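Local coordinates for protein papain-like protease (Human betacoronavirus 2c EMC/2012, PDB 4RNA) that is a viral cysteine protease of the papain-like family that probably cleaves the coronavirus replicase polyprotein, at residues Ala164-Asp167 and Ala168-Leu172. Residues are numbered along the deposited sequence; the frame is centred on the assembly and turned at random.
Sequences APDD and ASRLL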
loop_
_atom_site.group_PDB
_atom_site.type_symbol
_atom_site.label_atom_id
_atom_site.label_comp_id
_atom_site.label_asym_id
_atom_site.label_seq_id
_atom_site.Cartn_x
_atom_site.Cartn_y
_atom_site.Cartn_z
ATOM N N ALA A 164 13.860 0.174 -4.153
ATOM C CA ALA A 164 13.337 1.483 -4.446
ATOM C C ALA A 164 13.262 2.319 -3.180
ATOM O O ALA A 164 12.866 1.797 -2.117
ATOM C CB ALA A 164 11.919 1.341 -5.002
ATOM N N PRO A 165 13.532 3.634 -3.285
ATOM C CA PRO A 165 13.367 4.497 -2.088
ATOM C C PRO A 165 11.898 4.580 -1.733
ATOM O O PRO A 165 11.078 4.218 -2.550
ATOM C CB PRO A 165 13.887 5.858 -2.552
ATOM C CG PRO A 165 13.771 5.808 -4.060
ATOM C CD PRO A 165 14.003 4.392 -4.466
ATOM N N ASP A 166 11.578 4.998 -0.513
ATOM C CA ASP A 166 10.207 5.027 -0.068
ATOM C C ASP A 166 10.099 6.072 1.018
ATOM O O ASP A 166 11.095 6.679 1.413
ATOM C CB ASP A 166 9.743 3.636 0.403
ATOM C CG ASP A 166 8.269 3.385 0.101
ATOM O OD1 ASP A 166 7.409 4.244 0.435
ATOM O OD2 ASP A 166 8.007 2.328 -0.518
ATOM N N ASP A 167 8.882 6.315 1.464
ATOM C CA ASP A 167 8.547 7.355 2.409
ATOM C C ASP A 167 8.474 6.777 3.838
ATOM O O ASP A 167 7.519 6.034 4.187
ATOM C CB ASP A 167 7.165 7.893 1.955
ATOM C CG ASP A 167 6.672 9.101 2.759
ATOM O OD1 ASP A 167 6.966 9.253 3.956
ATOM O OD2 ASP A 167 5.893 9.898 2.185
ATOM N N ALA A 168 9.459 7.141 4.678
ATOM C CA ALA A 168 9.482 6.683 6.080
ATOM C C ALA A 168 8.260 7.091 6.872
ATOM O O ALA A 168 7.755 6.296 7.677
ATOM C CB ALA A 168 10.748 7.146 6.823
ATOM N N SER A 169 7.778 8.307 6.676
ATOM C CA SER A 169 6.570 8.701 7.452
ATOM C C SER A 169 5.384 7.868 7.022
ATOM O O SER A 169 4.583 7.464 7.875
ATOM C CB SER A 169 6.280 10.241 7.403
ATOM O OG SER A 169 7.473 10.964 7.805
ATOM N N ARG A 170 5.258 7.641 5.714
ATOM C CA ARG A 170 4.118 6.840 5.213
ATOM C C ARG A 170 4.186 5.479 5.867
ATOM O O ARG A 170 3.204 4.983 6.389
ATOM C CB ARG A 170 4.180 6.686 3.694
ATOM C CG ARG A 170 3.046 5.829 3.080
ATOM C CD ARG A 170 3.335 5.617 1.583
ATOM N NE ARG A 170 4.281 4.530 1.340
ATOM C CZ ARG A 170 4.059 3.220 1.541
ATOM N NH1 ARG A 170 2.928 2.677 2.104
ATOM N NH2 ARG A 170 5.039 2.428 1.252
ATOM N N LEU A 171 5.355 4.861 5.835
ATOM C CA LEU A 171 5.491 3.498 6.442
ATOM C C LEU A 171 5.256 3.424 7.911
ATOM O O LEU A 171 4.572 2.462 8.430
ATOM C CB LEU A 171 6.885 2.931 6.115
ATOM C CG LEU A 171 7.011 1.776 5.145
ATOM C CD1 LEU A 171 5.900 0.696 5.249
ATOM C CD2 LEU A 171 7.041 2.413 3.771
ATOM N N LEU A 172 5.766 4.423 8.668
ATOM C CA LEU A 172 5.462 4.413 10.107
ATOM C C LEU A 172 4.014 4.419 10.331
ATOM O O LEU A 172 3.472 3.733 11.203
ATOM C CB LEU A 172 6.001 5.698 10.771
ATOM C CG LEU A 172 7.340 5.570 11.403
ATOM C CD1 LEU A 172 7.815 6.921 11.921
ATOM C CD2 LEU A 172 7.214 4.548 12.527
#
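R170 leaves its helix with CG anti to the backbone N (chi1 178°) and then bends at chi3 (82°), a turn that carries the guanidinium back past the helix start to the carboxylate of D166. The approach is side-on, and both nitrogens on that edge point at one oxygen: NH2 of R170 lies 3.1 Å from OD1 of D166, and NE of R170 lies 3.3 Å from the same OD1. That oxygen sits almost in the guanidinium plane, whereas NH2 meets it from above the plane of the carboxylate. Between R170 NH2 and D166 OD2 there is a weak bond of 3.5 Å. The anti lone pair of D166 OD1 receives a further donor, the backbone N of D167 at 2.7 Å, so three N-H groups converge on this oxygen, which probably restricts turning of the carboxylate. R170 NH2 also donates to the carbonyl of G158, tying the salt bridge to the end of helix 148-158.

D167, with CG anti to its own backbone N (chi1 -175°), brings OD1 to the first-turn amide of R170. This OD1 accepts from R170 N at 2.9 Å, with the amide well above the carboxylate plane, and CG packs on R170 CB at 3.6 Å. The regular helical bonding begins with L171 N to D167 O at 3.0 Å. The methyl CD2 of L171 lies near both this carbonyl and D166 OD1, while L171 also packs on V118 of helix 115-122.

The arrangement is an aspartate N-cap, with a D166-R170 salt bridge beside it, on helix 168-176, which belongs to the helical thumb of the thumb-palm-fingers architecture known for coronavirus papain-like proteases.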